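Local atomic coordinates of transferrin (Manduca sexta, PDB entry 6WB6), a protein that binds a single ferric ion together with carbonate and carries iron as a secreted insect transport protein. Residues A[86-91]-A[334-339]; A[128-133]-A[266-271]; A[580-585]-A[644-649]. All blocks are in the same frame, centred on the assembly; numbering follows the deposited sequence.

Contact 1 (A[86-91]-A[334-339]). With FE (Fe (III) ion), chain E; NAG (2-acetamido-2-deoxy-beta-D-glucopyranose), chain C.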
loop_
_atom_site.group_PDB
_atom_site.type_symbol
_atom_site.label_atom_id
_atom_site.label_comp_id
_atom_site.label_asym_id
_atom_site.label_seq_id
_atom_site.Cartn_x
_atom_site.Cartn_y
_atom_site.Cartn_z
ATOM N N ALA A 86 11.768 -27.897 -11.855
ATOM C CA ALA A 86 11.862 -26.726 -12.714
ATOM C C ALA A 86 12.727 -25.655 -12.055
ATOM O O ALA A 86 12.560 -25.377 -10.863
ATOM C CB ALA A 86 10.468 -26.173 -13.008
ATOM N N PRO A 87 13.650 -25.031 -12.797
ATOM C CA PRO A 87 14.541 -24.028 -12.192
ATOM C C PRO A 87 13.829 -22.774 -11.723
ATOM O O PRO A 87 14.337 -22.106 -10.820
ATOM C CB PRO A 87 15.527 -23.704 -13.324
ATOM C CG PRO A 87 14.777 -24.053 -14.555
ATOM C CD PRO A 87 13.929 -25.210 -14.230
ATOM N N PHE A 88 12.665 -22.462 -12.286
ATOM C CA PHE A 88 11.955 -21.217 -12.046
ATOM C C PHE A 88 10.512 -21.491 -11.649
ATOM O O PHE A 88 9.908 -22.501 -12.047
ATOM C CB PHE A 88 11.945 -20.310 -13.306
ATOM C CG PHE A 88 13.294 -20.124 -13.934
ATOM C CD1 PHE A 88 14.299 -19.475 -13.253
ATOM C CD2 PHE A 88 13.550 -20.582 -15.220
ATOM C CE1 PHE A 88 15.542 -19.299 -13.832
ATOM C CE2 PHE A 88 14.788 -20.401 -15.797
ATOM C CZ PHE A 88 15.791 -19.768 -15.101
ATOM N N ARG A 89 9.964 -20.576 -10.849
ATOM C CA ARG A 89 8.557 -20.648 -10.506
ATOM C C ARG A 89 7.696 -20.711 -11.762
ATOM O O ARG A 89 6.732 -21.489 -11.843
ATOM C CB ARG A 89 8.165 -19.447 -9.662
ATOM C CG ARG A 89 6.713 -19.525 -9.182
ATOM C CD ARG A 89 6.480 -18.432 -8.239
ATOM N NE ARG A 89 5.085 -18.229 -7.883
ATOM C CZ ARG A 89 4.709 -17.460 -6.873
ATOM N NH1 ARG A 89 5.642 -16.830 -6.166
ATOM N NH2 ARG A 89 3.417 -17.288 -6.592
ATOM N N TYR A 90 7.972 -19.853 -12.732
ATOM C CA TYR A 90 7.225 -19.884 -14.020
ATOM C C TYR A 90 7.938 -19.069 -15.075
ATOM O O TYR A 90 8.477 -18.077 -14.789
ATOM C CB TYR A 90 5.756 -19.460 -14.020
ATOM C CG TYR A 90 5.356 -18.202 -13.310
ATOM C CD1 TYR A 90 5.613 -16.974 -13.875
ATOM C CD2 TYR A 90 4.646 -18.244 -12.129
ATOM C CE1 TYR A 90 5.213 -15.811 -13.267
ATOM C CE2 TYR A 90 4.229 -17.095 -11.508
ATOM C CZ TYR A 90 4.535 -15.880 -12.076
ATOM O OH TYR A 90 4.149 -14.757 -11.500
ATOM N N GLU A 91 7.914 -19.602 -16.261
ATOM C CA GLU A 91 8.490 -18.957 -17.420
ATOM C C GLU A 91 7.427 -18.158 -18.145
ATOM O O GLU A 91 6.298 -18.630 -18.338
ATOM C CB GLU A 91 9.085 -19.990 -18.364
ATOM C CG GLU A 91 10.205 -20.789 -17.726
ATOM C CD GLU A 91 10.423 -22.068 -18.475
ATOM O OE1 GLU A 91 9.598 -22.988 -18.288
ATOM O OE2 GLU A 91 11.366 -22.123 -19.295
ATOM N N ASN A 334 19.681 -12.975 -11.969
ATOM C CA ASN A 334 20.169 -12.834 -13.332
ATOM C C ASN A 334 19.756 -14.013 -14.201
ATOM O O ASN A 334 19.343 -13.825 -15.345
ATOM C CB ASN A 334 21.685 -12.707 -13.344
ATOM C CG ASN A 334 22.158 -11.292 -13.077
ATOM O OD1 ASN A 334 21.361 -10.362 -12.905
ATOM N ND2 ASN A 334 23.466 -11.128 -13.044
ATOM N N LYS A 335 19.884 -15.239 -13.697
ATOM C CA LYS A 335 19.710 -16.355 -14.614
ATOM C C LYS A 335 18.250 -16.559 -14.995
ATOM O O LYS A 335 17.937 -17.423 -15.834
ATOM C CB LYS A 335 20.297 -17.639 -14.011
ATOM C CG LYS A 335 19.669 -18.080 -12.693
ATOM C CD LYS A 335 20.360 -19.312 -12.137
ATOM C CE LYS A 335 19.699 -19.798 -10.877
ATOM N NZ LYS A 335 18.342 -20.380 -11.119
ATOM N N ALA A 336 17.357 -15.780 -14.396
ATOM C CA ALA A 336 15.968 -15.762 -14.782
ATOM C C ALA A 336 15.660 -14.593 -15.703
ATOM O O ALA A 336 14.527 -14.486 -16.174
ATOM C CB ALA A 336 15.079 -15.693 -13.545
ATOM N N ASN A 337 16.665 -13.759 -15.999
ATOM C CA ASN A 337 16.475 -12.427 -16.578
ATOM C C ASN A 337 15.579 -11.560 -15.703
ATOM O O ASN A 337 14.880 -10.674 -16.189
ATOM C CB ASN A 337 15.902 -12.501 -17.988
ATOM C CG ASN A 337 16.866 -13.140 -18.970
ATOM O OD1 ASN A 337 18.083 -13.055 -18.812
ATOM N ND2 ASN A 337 16.329 -13.781 -19.987
ATOM N N TYR A 338 15.575 -11.805 -14.403
ATOM C CA TYR A 338 14.594 -11.145 -13.558
ATOM C C TYR A 338 15.143 -9.903 -12.877
ATOM O O TYR A 338 14.358 -9.111 -12.358
ATOM C CB TYR A 338 14.054 -12.141 -12.517
ATOM C CG TYR A 338 12.744 -11.725 -11.913
ATOM C CD1 TYR A 338 11.574 -11.816 -12.638
ATOM C CD2 TYR A 338 12.677 -11.244 -10.615
ATOM C CE1 TYR A 338 10.372 -11.455 -12.091
ATOM C CE2 TYR A 338 11.470 -10.863 -10.057
ATOM C CZ TYR A 338 10.317 -10.986 -10.809
ATOM O OH TYR A 338 9.114 -10.603 -10.292
ATOM N N THR A 339 16.461 -9.716 -12.842
ATOM C CA THR A 339 16.979 -8.458 -12.304
ATOM C C THR A 339 16.524 -7.297 -13.178
ATOM O O THR A 339 16.100 -6.252 -12.670
ATOM C CB THR A 339 18.505 -8.500 -12.216
ATOM O OG1 THR A 339 18.929 -9.745 -11.655
ATOM C CG2 THR A 339 19.012 -7.343 -11.342
HETATM FE FE FE E . 2.141 -14.122 -12.065
HETATM C C1 NAG C . 17.223 -14.363 -20.939
HETATM C C2 NAG C . 16.691 -15.692 -21.443
HETATM C C3 NAG C . 17.419 -16.241 -22.675
HETATM C C4 NAG C . 17.746 -15.160 -23.711
HETATM C C5 NAG C . 18.168 -13.841 -23.067
HETATM C C6 NAG C . 18.102 -12.729 -24.089
HETATM C C7 NAG C . 15.702 -16.948 -19.572
HETATM C C8 NAG C . 15.966 -18.081 -18.629
HETATM N N2 NAG C . 16.737 -16.652 -20.357
HETATM O O3 NAG C . 16.545 -17.221 -23.254
HETATM O O4 NAG C . 18.878 -15.506 -24.522
HETATM O O5 NAG C . 17.308 -13.436 -22.005
HETATM O O6 NAG C . 16.762 -12.720 -24.565
HETATM O O7 NAG C . 14.621 -16.376 -19.609
HETATM O O HOH W 1 16.741 -22.484 -10.129
#
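Phe88 meets Ala336 and the backbone of Lys335 with its ring, the main direct link between 86-91 and 334-339. Its CE1 lies 3.6 Å from Ala336 CB, an apolar touch, while CZ comes to 3.3 Å from the carbonyl oxygen of Lys335; both approach the ring obliquely. Within its own segment Pro87 backs the aromatic group, with CB of the proline 4.0 Å above the plane of the Phe88 ring and over its centre.

The polar link is indirect. A water donates to Pro87 O and accepts from Lys335 NZ at 2.8 Å, so it spans two atoms that are themselves 4.4 Å apart. The lysine chain is extended as far as CE and turns only at its last torsion (chi4 69°), which brings the ammonium group back to this water and near CE1 of Phe88.

The covalent element is the N-glycan. Asn337 ND2 carries the sugar through a 1.4 Å bond to NAG C1, and the acetamido methyl C8 then folds back to 3.8 Å from Phe88 CE2, so carbohydrate and protein share the ring. Asn337 adopts positive phi (57°) and ends the helix 329-334 in a Schellman motif, its N bonded to Asn334 O in a type I turn. Thr339 OG1 also donates to Asn334 OD1, tying the next helix back to this turn.

Two residues beyond Phe88, Tyr90 OH coordinates the ferric ion at 2.2 Å, with Tyr204 as a further ligand. Arg89 and Tyr90 form a classic beta bulge opposite Arg271. Strand 269-271 runs between the segments, pairing with Tyr90 and, through Ala270, with Ala336, while Tyr338 reaches from helix 338-342 to helices 121-131 and 58-65.

Contact 2 (A[128-133]-A[266-271]). With NAG (2-acetamido-2-deoxy-beta-D-glucopyranose), chain C.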
loop_
_atom_site.group_PDB
_atom_site.type_symbol
_atom_site.label_atom_id
_atom_site.label_comp_id
_atom_site.label_asym_id
_atom_site.label_seq_id
_atom_site.Cartn_x
_atom_site.Cartn_y
_atom_site.Cartn_z
ATOM N N LEU A 128 6.756 -5.431 -20.485
ATOM C CA LEU A 128 7.222 -4.055 -20.495
ATOM C C LEU A 128 8.737 -4.005 -20.436
ATOM O O LEU A 128 9.354 -3.208 -21.149
ATOM C CB LEU A 128 6.598 -3.272 -19.348
ATOM C CG LEU A 128 5.190 -2.745 -19.583
ATOM C CD1 LEU A 128 4.532 -2.303 -18.286
ATOM C CD2 LEU A 128 5.195 -1.590 -20.538
ATOM N N THR A 129 9.356 -4.881 -19.623
ATOM C CA THR A 129 10.804 -4.868 -19.469
ATOM C C THR A 129 11.501 -5.151 -20.788
ATOM O O THR A 129 12.517 -4.522 -21.101
ATOM C CB THR A 129 11.247 -5.898 -18.390
ATOM O OG1 THR A 129 10.725 -5.522 -17.113
ATOM C CG2 THR A 129 12.781 -5.983 -18.273
ATOM N N MET A 130 10.984 -6.107 -21.564
ATOM C CA MET A 130 11.658 -6.540 -22.789
ATOM C C MET A 130 11.332 -5.632 -23.968
ATOM O O MET A 130 12.228 -5.234 -24.712
ATOM C CB MET A 130 11.266 -7.990 -23.129
ATOM C CG MET A 130 11.655 -9.009 -22.034
ATOM S SD MET A 130 13.353 -8.658 -21.474
ATOM C CE MET A 130 13.481 -9.666 -20.002
ATOM N N LEU A 131 10.053 -5.324 -24.168
ATOM C CA LEU A 131 9.653 -4.495 -25.302
ATOM C C LEU A 131 10.285 -3.113 -25.243
ATOM O O LEU A 131 10.682 -2.558 -26.279
ATOM C CB LEU A 131 8.138 -4.352 -25.340
ATOM C CG LEU A 131 7.353 -5.647 -25.537
ATOM C CD1 LEU A 131 5.889 -5.317 -25.547
ATOM C CD2 LEU A 131 7.743 -6.356 -26.816
ATOM N N MET A 132 10.373 -2.532 -24.045
ATOM C CA MET A 132 10.910 -1.188 -23.916
ATOM C C MET A 132 12.342 -1.094 -24.406
ATOM O O MET A 132 12.841 0.015 -24.607
ATOM C CB MET A 132 10.845 -0.726 -22.459
ATOM C CG MET A 132 11.829 -1.428 -21.522
ATOM S SD MET A 132 11.793 -0.677 -19.897
ATOM C CE MET A 132 12.648 0.838 -20.324
ATOM N N LYS A 133 13.029 -2.223 -24.544
ATOM C CA LYS A 133 14.339 -2.222 -25.160
ATOM C C LYS A 133 14.278 -2.059 -26.669
ATOM O O LYS A 133 15.322 -2.129 -27.323
ATOM C CB LYS A 133 15.065 -3.532 -24.855
ATOM C CG LYS A 133 15.150 -3.909 -23.398
ATOM C CD LYS A 133 16.055 -5.083 -23.267
ATOM C CE LYS A 133 16.027 -5.624 -21.868
ATOM N NZ LYS A 133 16.126 -7.093 -21.919
ATOM N N CYS A 266 10.219 -21.360 -25.649
ATOM C CA CYS A 266 11.157 -20.250 -25.643
ATOM C C CYS A 266 10.538 -19.135 -24.823
ATOM O O CYS A 266 9.371 -18.773 -25.043
ATOM C CB CYS A 266 11.443 -19.757 -27.053
ATOM S SG CYS A 266 9.954 -19.359 -27.978
ATOM N N SER A 267 11.327 -18.587 -23.901
ATOM C CA SER A 267 10.842 -17.704 -22.847
ATOM C C SER A 267 11.859 -16.602 -22.640
ATOM O O SER A 267 13.047 -16.877 -22.507
ATOM C CB SER A 267 10.616 -18.479 -21.542
ATOM O OG SER A 267 10.428 -17.601 -20.438
ATOM N N TRP A 268 11.403 -15.354 -22.638
ATOM C CA TRP A 268 12.340 -14.249 -22.473
ATOM C C TRP A 268 12.690 -13.963 -21.016
ATOM O O TRP A 268 13.714 -13.319 -20.754
ATOM C CB TRP A 268 11.810 -12.964 -23.132
ATOM C CG TRP A 268 10.356 -12.612 -22.971
ATOM C CD1 TRP A 268 9.431 -13.198 -22.151
ATOM C CD2 TRP A 268 9.661 -11.574 -23.679
ATOM N NE1 TRP A 268 8.212 -12.588 -22.306
ATOM C CE2 TRP A 268 8.328 -11.589 -23.239
ATOM C CE3 TRP A 268 10.043 -10.635 -24.642
ATOM C CZ2 TRP A 268 7.377 -10.702 -23.721
ATOM C CZ3 TRP A 268 9.104 -9.761 -25.116
ATOM C CH2 TRP A 268 7.778 -9.800 -24.657
ATOM N N ALA A 269 11.874 -14.408 -20.066
ATOM C CA ALA A 269 12.217 -14.271 -18.660
ATOM C C ALA A 269 11.356 -15.216 -17.850
ATOM O O ALA A 269 10.305 -15.677 -18.311
ATOM C CB ALA A 269 12.035 -12.833 -18.175
ATOM N N ALA A 270 11.798 -15.467 -16.610
ATOM C CA ALA A 270 11.063 -16.309 -15.685
ATOM C C ALA A 270 10.942 -15.615 -14.337
ATOM O O ALA A 270 11.790 -14.825 -13.951
ATOM C CB ALA A 270 11.751 -17.661 -15.496
ATOM N N ARG A 271 9.871 -15.895 -13.633
ATOM C CA ARG A 271 9.815 -15.528 -12.230
ATOM C C ARG A 271 10.558 -16.581 -11.417
ATOM O O ARG A 271 10.196 -17.768 -11.475
ATOM C CB ARG A 271 8.390 -15.401 -11.765
ATOM C CG ARG A 271 8.264 -14.869 -10.381
ATOM C CD ARG A 271 6.825 -14.715 -10.086
ATOM N NE ARG A 271 6.596 -14.081 -8.803
ATOM C CZ ARG A 271 5.387 -13.884 -8.300
ATOM N NH1 ARG A 271 4.304 -14.252 -8.985
ATOM N NH2 ARG A 271 5.264 -13.325 -7.121
HETATM C C1 NAG C . 17.223 -14.363 -20.939
HETATM C C2 NAG C . 16.691 -15.692 -21.443
HETATM C C3 NAG C . 17.419 -16.241 -22.675
HETATM C C4 NAG C . 17.746 -15.160 -23.711
HETATM C C5 NAG C . 18.168 -13.841 -23.067
HETATM C C6 NAG C . 18.102 -12.729 -24.089
HETATM C C7 NAG C . 15.702 -16.948 -19.572
HETATM C C8 NAG C . 15.966 -18.081 -18.629
HETATM N N2 NAG C . 16.737 -16.652 -20.357
HETATM O O3 NAG C . 16.545 -17.221 -23.254
HETATM O O4 NAG C . 18.878 -15.506 -24.522
HETATM O O5 NAG C . 17.308 -13.436 -22.005
HETATM O O6 NAG C . 16.762 -12.720 -24.565
HETATM O O7 NAG C . 14.621 -16.376 -19.609
#
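Met130, near the end of helix 121-131, and Trp268, in the segment that carries strand 269-271, bring the two backbones to a CA-CA separation of 7.7 Å. The contact packs a helix on the mixed sheet of the iron-binding lobe, which belongs to the periplasmic-binding-protein clan. The start of that same helix contains Val122 and Gly123 of the carbonate pocket.

All four touching residues are buried, and the side-chain contacts are apolar. The Met130 chain and the indole run in opposite senses. CG of the methionine stands 3.3 Å above the Trp268 ring plane, off-centre, and its CB reaches CE3 of the tryptophan at 3.3 Å, which marks tight packing. With chi1 of Trp268 at 42°, the six-membered ring is brought against CB and CG of Met130. Leu131 completes the fit at the indole's edge, near its plane: CD2 is 4.0 Å from Trp268 CZ3.

Ile126 and Pro127 of the same helix, together with Ala92 and Ile94 of strand 90-97, also touch the Trp268 side chain. Cys266 anchors the far end of the segment by its disulfide to Cys253. The glycan comes up to this backbone as well, NAG O7 lying 3.3 Å from Ala269 CA.

A bend at chi2 (-45°) turns the end of Met130 off the indole toward the strand, where its terminal methyl CE sits 3.7 Å from Trp268 O and 3.9 Å from Ala269 CB.

Contact 3 (A[580-585]-A[644-649])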
loop_
_atom_site.group_PDB
_atom_site.type_symbol
_atom_site.label_atom_id
_atom_site.label_comp_id
_atom_site.label_asym_id
_atom_site.label_seq_id
_atom_site.Cartn_x
_atom_site.Cartn_y
_atom_site.Cartn_z
ATOM N N VAL A 580 -19.709 17.049 13.305
ATOM C CA VAL A 580 -19.561 18.476 13.120
ATOM C C VAL A 580 -18.666 18.780 11.936
ATOM O O VAL A 580 -19.044 19.535 11.044
ATOM C CB VAL A 580 -19.014 19.136 14.401
ATOM C CG1 VAL A 580 -19.104 20.645 14.263
ATOM C CG2 VAL A 580 -19.769 18.646 15.616
ATOM N N ALA A 581 -17.466 18.208 11.924
ATOM C CA ALA A 581 -16.548 18.367 10.811
ATOM C C ALA A 581 -15.664 17.143 10.741
ATOM O O ALA A 581 -15.371 16.507 11.759
ATOM C CB ALA A 581 -15.667 19.628 10.959
ATOM N N MET A 582 -15.212 16.842 9.536
ATOM C CA MET A 582 -14.116 15.911 9.384
ATOM C C MET A 582 -12.853 16.521 9.976
ATOM O O MET A 582 -12.629 17.732 9.882
ATOM C CB MET A 582 -13.908 15.581 7.913
ATOM C CG MET A 582 -12.941 14.435 7.710
ATOM S SD MET A 582 -12.755 14.013 5.984
ATOM C CE MET A 582 -11.532 15.218 5.559
ATOM N N ALA A 583 -12.047 15.693 10.587
ATOM C CA ALA A 583 -10.865 16.143 11.291
ATOM C C ALA A 583 -9.649 16.017 10.396
ATOM O O ALA A 583 -9.474 14.983 9.742
ATOM C CB ALA A 583 -10.662 15.328 12.564
ATOM N N PRO A 584 -8.786 17.025 10.310
ATOM C CA PRO A 584 -7.554 16.843 9.535
ATOM C C PRO A 584 -6.704 15.771 10.187
ATOM O O PRO A 584 -6.409 15.837 11.378
ATOM C CB PRO A 584 -6.893 18.227 9.576
ATOM C CG PRO A 584 -7.468 18.876 10.774
ATOM C CD PRO A 584 -8.858 18.356 10.929
ATOM N N SER A 585 -6.369 14.748 9.410
ATOM C CA SER A 585 -5.448 13.703 9.827
ATOM C C SER A 585 -4.082 14.040 9.268
ATOM O O SER A 585 -3.966 14.862 8.361
ATOM C CB SER A 585 -5.872 12.324 9.307
ATOM O OG SER A 585 -5.510 12.159 7.948
ATOM N N LYS A 644 -10.281 17.842 -2.812
ATOM C CA LYS A 644 -10.189 19.296 -2.872
ATOM C C LYS A 644 -11.220 19.953 -1.959
ATOM O O LYS A 644 -10.913 20.920 -1.264
ATOM C CB LYS A 644 -10.370 19.759 -4.325
ATOM C CG LYS A 644 -9.866 21.174 -4.626
ATOM N N LEU A 645 -12.447 19.446 -1.937
ATOM C CA LEU A 645 -13.455 20.090 -1.099
ATOM C C LEU A 645 -13.116 19.969 0.380
ATOM O O LEU A 645 -13.403 20.888 1.152
ATOM C CB LEU A 645 -14.837 19.511 -1.371
ATOM C CG LEU A 645 -15.583 20.121 -2.564
ATOM C CD1 LEU A 645 -14.831 19.886 -3.867
ATOM C CD2 LEU A 645 -16.992 19.541 -2.663
ATOM N N ASP A 646 -12.535 18.833 0.803
ATOM C CA ASP A 646 -12.074 18.719 2.183
ATOM C C ASP A 646 -10.922 19.681 2.442
ATOM O O ASP A 646 -10.902 20.366 3.465
ATOM C CB ASP A 646 -11.652 17.281 2.494
ATOM C CG ASP A 646 -12.785 16.267 2.258
ATOM O OD1 ASP A 646 -13.963 16.625 2.439
ATOM O OD2 ASP A 646 -12.488 15.113 1.888
ATOM N N PHE A 647 -9.962 19.750 1.521
ATOM C CA PHE A 647 -8.944 20.791 1.587
ATOM C C PHE A 647 -9.582 22.160 1.771
ATOM O O PHE A 647 -9.237 22.913 2.693
ATOM C CB PHE A 647 -8.104 20.791 0.313
ATOM C CG PHE A 647 -7.011 21.836 0.303
ATOM C CD1 PHE A 647 -6.436 22.269 1.486
ATOM C CD2 PHE A 647 -6.561 22.367 -0.892
ATOM C CE1 PHE A 647 -5.425 23.214 1.472
ATOM C CE2 PHE A 647 -5.553 23.301 -0.923
ATOM C CZ PHE A 647 -4.978 23.730 0.268
ATOM N N GLU A 648 -10.525 22.499 0.888
ATOM C CA GLU A 648 -11.090 23.838 0.906
ATOM C C GLU A 648 -11.853 24.095 2.188
ATOM O O GLU A 648 -11.738 25.179 2.768
ATOM C CB GLU A 648 -11.965 24.038 -0.321
ATOM C CG GLU A 648 -11.081 24.075 -1.545
ATOM C CD GLU A 648 -11.838 24.139 -2.855
ATOM O OE1 GLU A 648 -13.079 23.915 -2.870
ATOM O OE2 GLU A 648 -11.160 24.410 -3.867
ATOM N N LYS A 649 -12.576 23.088 2.687
ATOM C CA LYS A 649 -13.216 23.247 3.982
ATOM C C LYS A 649 -12.184 23.467 5.090
ATOM O O LYS A 649 -12.382 24.314 5.967
ATOM C CB LYS A 649 -14.093 22.040 4.296
ATOM C CG LYS A 649 -14.612 22.116 5.712
ATOM C CD LYS A 649 -15.963 21.509 5.916
ATOM C CE LYS A 649 -16.499 21.906 7.283
ATOM N NZ LYS A 649 -17.335 20.820 7.842
#
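The shortest polar bond here, Glu648 N to Lys644 O at 2.7 Å, lies in the helix turn that presents Asp646 and Lys649 to Met582 and Ala581. Lys649 N follows with its own bond to Leu645 O, so Lys649, which reaches across to Ala581, is rooted in regular helix. Asp646 and Lys649 lie three residues apart, close to one turn, which puts both on the side of the helix that faces the strand.

Met582 and Asp646 make one half of the contact, their side chains crossing at about a right angle. The thioether chain is extended through its first two torsions and bends only at the last (chi3 84°). That bend lays the methyl CE over the carboxylate of Asp646, above its plane, 3.7 Å from CG and 3.8 Å from OD2. CE is equally close to CB of the aspartate, so the methyl also rests on the methylene that carries the carboxylate.

This is strand-on-helix packing in the second transferrin-like lobe, where strand 581-582 pairs antiparallel with 437-443 in a mixed sheet and helix 644-659 closes the chain. Val580 and Ala581 form a classic bulge against Ala438. Phe467 of helix 467-479 touches Ala581, whereas Phe650, one residue beyond the 644-649 segment, packs on Met582 and Pro584.

The other half belongs to Lys649. Its chain leaves with CG anti to the backbone N (chi1 172°) and runs out toward the strand. NZ ends 3.7 Å from Ala581 CB and 3.9 Å from Val580 O, the latter too long to count as a hydrogen bond. Because Lys649 also touches a crystal neighbour, its exact course may owe something to the lattice.

Contacts 1 and 2 adjoin, their centres 11 Å apart, and contact 2 is nested within the chain loop that contact 1 closes. Two probable hydrogen bonds join them: Asn337 ND2 to Trp268 O at 2.8 Å and, beside the iron, Tyr90 OH to Arg271 NH1 at 2.6 Å. Arg271 also lines a carbonate pocket, so contact 2 reaches the site that contact 1 enters through Tyr90; the glycan touches both. Contact 3 is remote, its centre 48 Å from that of contact 1 and 46 Å from that of contact 2, in the other lobe. There, strand 581-582 pairs with 437-443 much as 269-271 pairs with 90-97, but away from the annotated sites.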